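Local coordinates for hypothetical protein PH0730 (Pyrococcus horikoshii, PDB 2P8T) that is of unknown function but may bind ATP and possibly act as an aminoacyl-tRNA ligase, at residues T16-L26 with L176-Y184; L50-I59 with I191-V199. All coordinates share one frame; numbering follows the deposited sequence.

Interaction 1 (T16-L26 with L176-Y184)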
# COMPACT_ATOMS: atom_id res chain seq x y z
N THR A 16 8.65 8.42 -6.50
CA THR A 16 7.86 9.10 -5.48
C THR A 16 7.97 8.39 -4.12
O THR A 16 8.48 7.28 -4.06
CB THR A 16 6.37 9.16 -5.90
OG1 THR A 16 5.84 7.83 -5.94
CG2 THR A 16 6.24 9.75 -7.31
N VAL A 17 7.49 9.03 -3.05
CA VAL A 17 7.42 8.38 -1.73
C VAL A 17 6.59 7.08 -1.82
O VAL A 17 6.89 6.10 -1.13
CB VAL A 17 6.91 9.34 -0.61
CG1 VAL A 17 5.45 9.72 -0.83
CG2 VAL A 17 7.10 8.75 0.78
N GLU A 18 5.60 7.06 -2.70
CA GLU A 18 4.76 5.88 -2.85
C GLU A 18 5.58 4.75 -3.45
O GLU A 18 5.38 3.60 -3.11
CB GLU A 18 3.51 6.16 -3.71
CG GLU A 18 2.46 7.01 -3.00
CD GLU A 18 2.68 8.50 -3.14
OE1 GLU A 18 3.62 8.90 -3.86
OE2 GLU A 18 1.90 9.28 -2.53
N ASP A 19 6.50 5.09 -4.36
CA ASP A 19 7.41 4.09 -4.91
C ASP A 19 8.36 3.56 -3.83
O ASP A 19 8.64 2.37 -3.78
CB ASP A 19 8.23 4.66 -6.08
CG ASP A 19 7.38 5.09 -7.26
OD1 ASP A 19 6.44 4.34 -7.66
OD2 ASP A 19 7.65 6.18 -7.80
N VAL A 20 8.87 4.44 -2.97
CA VAL A 20 9.74 4.03 -1.86
C VAL A 20 8.95 3.07 -0.98
O VAL A 20 9.40 1.93 -0.74
CB VAL A 20 10.24 5.22 -1.01
CG1 VAL A 20 11.10 4.75 0.20
CG2 VAL A 20 11.00 6.25 -1.87
N LEU A 21 7.76 3.49 -0.56
CA LEU A 21 6.94 2.62 0.30
C LEU A 21 6.65 1.27 -0.36
O LEU A 21 6.79 0.23 0.29
CB LEU A 21 5.64 3.31 0.74
CG LEU A 21 5.77 4.55 1.62
CD1 LEU A 21 4.51 5.40 1.62
CD2 LEU A 21 6.18 4.16 3.03
N ALA A 22 6.30 1.29 -1.65
CA ALA A 22 6.05 0.06 -2.40
C ALA A 22 7.24 -0.90 -2.40
O ALA A 22 7.05 -2.11 -2.19
CB ALA A 22 5.61 0.37 -3.84
N VAL A 23 8.44 -0.38 -2.63
CA VAL A 23 9.63 -1.24 -2.66
C VAL A 23 9.83 -1.94 -1.31
O VAL A 23 10.09 -3.13 -1.25
CB VAL A 23 10.91 -0.44 -3.07
CG1 VAL A 23 12.18 -1.20 -2.69
CG2 VAL A 23 10.88 -0.11 -4.55
N ILE A 24 9.65 -1.19 -0.23
CA ILE A 24 9.80 -1.72 1.12
C ILE A 24 8.74 -2.78 1.42
O ILE A 24 9.05 -3.82 2.01
CB ILE A 24 9.80 -0.60 2.19
CG1 ILE A 24 10.93 0.41 1.87
CG2 ILE A 24 9.96 -1.17 3.61
CD1 ILE A 24 11.08 1.51 2.90
N PHE A 25 7.50 -2.53 1.01
CA PHE A 25 6.47 -3.59 1.05
C PHE A 25 6.89 -4.82 0.23
O PHE A 25 6.72 -5.96 0.68
CB PHE A 25 5.10 -3.08 0.60
CG PHE A 25 4.37 -2.31 1.66
CD1 PHE A 25 4.04 -2.92 2.88
CD2 PHE A 25 4.00 -1.00 1.44
CE1 PHE A 25 3.36 -2.22 3.87
CE2 PHE A 25 3.31 -0.29 2.42
CZ PHE A 25 2.99 -0.90 3.64
N LEU A 26 7.42 -4.60 -0.97
CA LEU A 26 7.75 -5.71 -1.88
C LEU A 26 8.89 -6.57 -1.37
O LEU A 26 8.87 -7.80 -1.53
CB LEU A 26 8.06 -5.21 -3.29
CG LEU A 26 6.88 -4.74 -4.14
CD1 LEU A 26 7.36 -4.06 -5.43
CD2 LEU A 26 5.92 -5.89 -4.46
N LEU A 176 -1.61 -1.21 -6.65
CA LEU A 176 -0.69 -1.12 -5.52
C LEU A 176 -0.32 0.33 -5.24
O LEU A 176 -0.40 0.78 -4.09
CB LEU A 176 0.57 -1.95 -5.75
CG LEU A 176 1.55 -1.97 -4.56
CD1 LEU A 176 0.86 -2.35 -3.25
CD2 LEU A 176 2.72 -2.90 -4.85
N LYS A 177 0.09 1.03 -6.29
CA LYS A 177 0.54 2.42 -6.17
C LYS A 177 -0.57 3.33 -5.63
O LYS A 177 -0.34 4.16 -4.74
CB LYS A 177 1.05 2.93 -7.53
CG LYS A 177 1.93 4.21 -7.49
CD LYS A 177 2.78 4.34 -8.78
CE LYS A 177 3.28 5.78 -9.03
NZ LYS A 177 4.25 6.25 -7.96
N SER A 178 -1.78 3.17 -6.16
CA SER A 178 -2.90 4.00 -5.72
C SER A 178 -3.32 3.69 -4.28
O SER A 178 -3.64 4.61 -3.52
CB SER A 178 -4.09 3.88 -6.68
OG SER A 178 -4.55 2.53 -6.81
N ALA A 179 -3.31 2.41 -3.91
CA ALA A 179 -3.62 2.04 -2.51
C ALA A 179 -2.59 2.65 -1.54
O ALA A 179 -2.95 3.19 -0.49
CB ALA A 179 -3.69 0.51 -2.36
N ILE A 180 -1.31 2.57 -1.91
CA ILE A 180 -0.25 3.16 -1.09
C ILE A 180 -0.41 4.68 -1.02
O ILE A 180 -0.22 5.28 0.03
CB ILE A 180 1.16 2.72 -1.56
CG1 ILE A 180 1.33 1.22 -1.31
CG2 ILE A 180 2.27 3.51 -0.80
CD1 ILE A 180 2.57 0.59 -1.92
N HIS A 181 -0.82 5.30 -2.12
CA HIS A 181 -1.08 6.75 -2.08
C HIS A 181 -2.13 7.10 -1.01
O HIS A 181 -1.94 8.02 -0.24
CB HIS A 181 -1.52 7.23 -3.46
CG HIS A 181 -1.79 8.70 -3.51
ND1 HIS A 181 -0.84 9.64 -3.21
CD2 HIS A 181 -2.92 9.39 -3.81
CE1 HIS A 181 -1.36 10.85 -3.32
NE2 HIS A 181 -2.62 10.72 -3.69
N VAL A 182 -3.23 6.35 -0.97
CA VAL A 182 -4.29 6.57 0.04
C VAL A 182 -3.77 6.33 1.46
O VAL A 182 -4.01 7.12 2.39
CB VAL A 182 -5.56 5.71 -0.26
CG1 VAL A 182 -6.64 5.94 0.81
CG2 VAL A 182 -6.12 6.00 -1.68
N ALA A 183 -3.02 5.23 1.63
CA ALA A 183 -2.37 4.92 2.90
C ALA A 183 -1.49 6.06 3.38
O ALA A 183 -1.54 6.49 4.57
CB ALA A 183 -1.55 3.65 2.74
N TYR A 184 -0.67 6.57 2.45
CA TYR A 184 0.20 7.71 2.74
C TYR A 184 -0.57 8.97 3.16
O TYR A 184 -0.17 9.64 4.13
CB TYR A 184 1.11 8.00 1.54
CG TYR A 184 2.08 9.13 1.81
CD1 TYR A 184 3.06 9.01 2.79
CD2 TYR A 184 2.01 10.32 1.09
CE1 TYR A 184 3.95 10.05 3.07
CE2 TYR A 184 2.90 11.38 1.36
CZ TYR A 184 3.86 11.23 2.35
OH TYR A 184 4.75 12.25 2.62
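Leu176 reaches Ala22 CB and Leu26 CD2 with its CD2 where helix 17-26, the first helix of what is probably a winged helix-turn-helix domain, crosses helix 172-187 of the following alpha+beta domain. This buried helix-helix interface has segment axes 9.3 Å apart at 108°, with knobs-into-holes packing. Lys177 then stretches along the flank and bends at its last torsion (chi4 66°), which brings NZ to Asp19 OD1 at 2.9 Å in a salt bridge, the ammonium standing above the carboxylate plane. The same carboxylate closes a capping box: its OD2 accepts from Thr16 N at 2.8 Å, while Asp19 N donates to Thr16 OG1. Replacing Asp19 by an alanine would remove both roles of the carboxylate, and would probably leave the Lys177 charge without its mate and Thr16 N without its acceptor. One turn on, Ile180 is a knob among Glu18, Leu21, Ala22 and Phe25, its CG2 3.7 Å from Leu21 CB and its CD1 3.6 Å from Ala22 CB. His181 ND1 donates an almost straight bond (173°) to Glu18 OE2 at 2.8 Å; the oxygen lies in the ring plane, yet the donor stands above the carboxylate plane. Phe120 stacks on this imidazole. Finally, Tyr184 offers a ring face to Val17, whose CG1 makes a CH-pi contact 3.9 Å from the ring centroid.

Interaction 2 (L50-I59 with I191-V199); sequences LLRKLSHLDI and ITPEILEVV
Val198 presses both of its methyl groups against residues of the probable winged helix-turn-helix domain, wedging the C-terminal tail of the chain against the end of helix 44-56. Apolar contacts dominate. With CG1 anti to the backbone N (chi1 -175°), the two branches divide the work. CG1 meets Leu54 CD2 at 3.8 Å, the two side chains crossing at about a right angle, and Leu50 CD1 at 4.0 Å. CG2 takes Leu57 CD1 at 3.7 Å and, tip to tip, Ile59 CD1 at 3.8 Å. A second kind of contact sets aliphatic carbon beside polar groups. Lys53 slides past Val198 in the opposite direction, its CG 3.6 Å from Val198 O. Leu57 CD2 lies 3.9 Å from Glu197 CD, the carboxylate carbon. The charged ends of Lys53 and Glu197 do not meet, and the contacts here are made by aliphatic carbons. Hydrogen bonds act within each segment. A Schellman motif ends the helix at Asp58, with Ile59 N bonded to Leu54 O at 2.9 Å, and turns the chain so that Leu57 and Ile59 both reach the valine. In the other segment, Thr192 OG1 caps helix 193-196 by accepting from Glu194 N. Around this wedge, helix 17-26 brings Val20 against Val198, helix 71-81 packs Ile76 on Glu194 and Ile195, and Ile59 bonds through its backbone to Thr70, just beyond strand 67-69.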
# COMPACT_ATOMS: atom_id res chain seq x y z
N LEU A 50 16.31 4.69 -7.58
CA LEU A 50 15.66 4.36 -6.32
C LEU A 50 16.46 3.32 -5.54
O LEU A 50 16.73 3.54 -4.36
CB LEU A 50 14.21 3.89 -6.58
CG LEU A 50 13.44 3.31 -5.40
CD1 LEU A 50 13.44 4.24 -4.21
CD2 LEU A 50 12.02 2.99 -5.87
N LEU A 51 16.86 2.22 -6.18
CA LEU A 51 17.62 1.15 -5.50
C LEU A 51 19.01 1.62 -5.06
O LEU A 51 19.50 1.25 -3.99
CB LEU A 51 17.71 -0.11 -6.36
CG LEU A 51 16.39 -0.84 -6.67
CD1 LEU A 51 16.65 -2.06 -7.50
CD2 LEU A 51 15.64 -1.23 -5.41
N ARG A 52 19.63 2.47 -5.88
CA ARG A 52 20.89 3.06 -5.45
C ARG A 52 20.73 3.95 -4.23
O ARG A 52 21.53 3.87 -3.31
CB ARG A 52 21.61 3.78 -6.60
CG ARG A 52 22.65 2.90 -7.30
CD ARG A 52 22.38 1.41 -7.11
NE ARG A 52 22.69 0.60 -8.28
CZ ARG A 52 21.77 0.08 -9.09
NH1 ARG A 52 20.48 0.31 -8.85
NH2 ARG A 52 22.14 -0.65 -10.13
N LYS A 53 19.68 4.79 -4.20
CA LYS A 53 19.48 5.61 -3.02
C LYS A 53 19.25 4.74 -1.80
O LYS A 53 19.82 4.99 -0.74
CB LYS A 53 18.32 6.60 -3.19
CG LYS A 53 18.24 7.64 -2.07
CD LYS A 53 19.37 8.65 -2.16
CE LYS A 53 19.24 9.71 -1.08
NZ LYS A 53 20.33 10.71 -1.24
N LEU A 54 18.41 3.71 -1.95
CA LEU A 54 18.18 2.77 -0.84
C LEU A 54 19.48 2.12 -0.38
O LEU A 54 19.72 2.02 0.82
CB LEU A 54 17.13 1.72 -1.21
CG LEU A 54 15.72 2.27 -1.37
CD1 LEU A 54 14.85 1.18 -1.93
CD2 LEU A 54 15.14 2.80 -0.05
N SER A 55 20.35 1.77 -1.33
CA SER A 55 21.68 1.22 -0.98
C SER A 55 22.58 2.20 -0.21
O SER A 55 23.21 1.83 0.79
CB SER A 55 22.42 0.71 -2.24
OG SER A 55 23.63 0.07 -1.85
N HIS A 56 22.63 3.45 -0.67
CA HIS A 56 23.45 4.47 -0.03
C HIS A 56 23.00 4.69 1.39
O HIS A 56 23.82 4.86 2.30
CB HIS A 56 23.40 5.81 -0.81
CG HIS A 56 23.93 5.69 -2.20
ND1 HIS A 56 23.66 6.63 -3.17
CD2 HIS A 56 24.64 4.72 -2.80
CE1 HIS A 56 24.22 6.25 -4.31
NE2 HIS A 56 24.81 5.08 -4.11
N LEU A 57 21.68 4.62 1.59
CA LEU A 57 21.09 4.86 2.89
C LEU A 57 21.10 3.61 3.80
O LEU A 57 20.56 3.66 4.91
CB LEU A 57 19.67 5.39 2.71
CG LEU A 57 19.61 6.87 2.30
CD1 LEU A 57 18.18 7.21 1.99
CD2 LEU A 57 20.16 7.79 3.38
N ASP A 58 21.71 2.54 3.32
CA ASP A 58 21.86 1.27 4.08
C ASP A 58 20.48 0.69 4.42
O ASP A 58 20.27 0.13 5.51
CB ASP A 58 22.68 1.46 5.36
CG ASP A 58 23.02 0.12 6.04
OD1 ASP A 58 23.23 -0.87 5.32
OD2 ASP A 58 23.05 0.09 7.30
N ILE A 59 19.55 0.86 3.49
CA ILE A 59 18.21 0.32 3.69
C ILE A 59 18.09 -1.02 3.01
O ILE A 59 17.41 -1.91 3.50
CB ILE A 59 17.12 1.32 3.24
CG1 ILE A 59 17.11 2.51 4.22
CG2 ILE A 59 15.74 0.67 3.20
CD1 ILE A 59 16.22 3.69 3.75
N ILE A 191 4.68 8.65 9.05
CA ILE A 191 5.71 8.03 8.21
C ILE A 191 7.09 8.49 8.70
O ILE A 191 7.30 9.69 8.87
CB ILE A 191 5.56 8.44 6.71
CG1 ILE A 191 4.18 8.04 6.13
CG2 ILE A 191 6.69 7.85 5.86
CD1 ILE A 191 3.90 6.54 6.09
N THR A 192 7.99 7.54 8.94
CA THR A 192 9.33 7.82 9.51
C THR A 192 10.15 8.74 8.61
O THR A 192 10.07 8.63 7.38
CB THR A 192 10.13 6.50 9.81
OG1 THR A 192 11.48 6.82 10.22
CG2 THR A 192 10.23 5.63 8.59
N PRO A 193 10.94 9.65 9.21
CA PRO A 193 11.85 10.47 8.39
C PRO A 193 12.84 9.66 7.55
O PRO A 193 13.27 10.12 6.50
CB PRO A 193 12.61 11.31 9.43
CG PRO A 193 11.71 11.32 10.65
CD PRO A 193 11.04 9.98 10.64
N GLU A 194 13.19 8.46 8.02
CA GLU A 194 14.12 7.59 7.31
C GLU A 194 13.59 7.23 5.92
O GLU A 194 14.37 7.04 5.00
CB GLU A 194 14.42 6.32 8.11
CG GLU A 194 14.93 6.60 9.52
CD GLU A 194 15.75 5.46 10.11
OE1 GLU A 194 15.47 4.28 9.81
OE2 GLU A 194 16.69 5.75 10.89
N ILE A 195 12.26 7.15 5.79
CA ILE A 195 11.64 6.91 4.49
C ILE A 195 11.63 8.19 3.65
O ILE A 195 11.97 8.18 2.47
CB ILE A 195 10.20 6.36 4.64
CG1 ILE A 195 10.23 4.92 5.18
CG2 ILE A 195 9.42 6.42 3.30
CD1 ILE A 195 8.84 4.33 5.46
N LEU A 196 11.23 9.29 4.28
CA LEU A 196 11.21 10.59 3.60
C LEU A 196 12.60 10.97 3.08
O LEU A 196 12.70 11.64 2.04
CB LEU A 196 10.69 11.67 4.55
CG LEU A 196 9.28 11.50 5.12
CD1 LEU A 196 8.98 12.59 6.17
CD2 LEU A 196 8.22 11.50 4.00
N GLU A 197 13.65 10.53 3.77
CA GLU A 197 15.04 10.78 3.34
C GLU A 197 15.37 10.21 1.95
O GLU A 197 16.32 10.65 1.29
CB GLU A 197 16.03 10.21 4.37
CG GLU A 197 17.35 10.96 4.46
CD GLU A 197 18.30 10.46 5.55
OE1 GLU A 197 17.96 9.50 6.30
OE2 GLU A 197 19.40 11.06 5.66
N VAL A 198 14.60 9.22 1.51
CA VAL A 198 14.88 8.56 0.24
C VAL A 198 14.46 9.43 -0.97
O VAL A 198 14.99 9.30 -2.08
CB VAL A 198 14.24 7.14 0.19
CG1 VAL A 198 14.64 6.40 -1.09
CG2 VAL A 198 14.62 6.33 1.45
N VAL A 199 13.50 10.32 -0.77
CA VAL A 199 13.05 11.13 -1.90
C VAL A 199 13.94 12.36 -2.06
O VAL A 199 14.35 12.96 -1.07
CB VAL A 199 11.54 11.48 -1.84
CG1 VAL A 199 11.07 11.63 -0.41
CG2 VAL A 199 11.22 12.71 -2.67

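The two interactions illustrate how a two-domain chain can be fastened twice. Interaction 1 sets helix 17-26 directly on helix 172-187; the chain then runs on into helix 193-196 and returns, in interaction 2, to the N-terminal domain. Their segments therefore alternate in sequence, and their centres lie about 13 Å apart. Helix 17-26 belongs to interaction 1 and also touches both segments of interaction 2: Val23 CG2 lies 3.6 Å from Leu50 CD2, and Leu21 CD2 is equally close to Ile195 CD1. Tyr184 CD1 also meets Ile191 CG1 at 3.6 Å, so the two contacts share continuous apolar packing. Interaction 1 is nearer the middle of the chain, about 5 Å between centres against 17 Å for interaction 2.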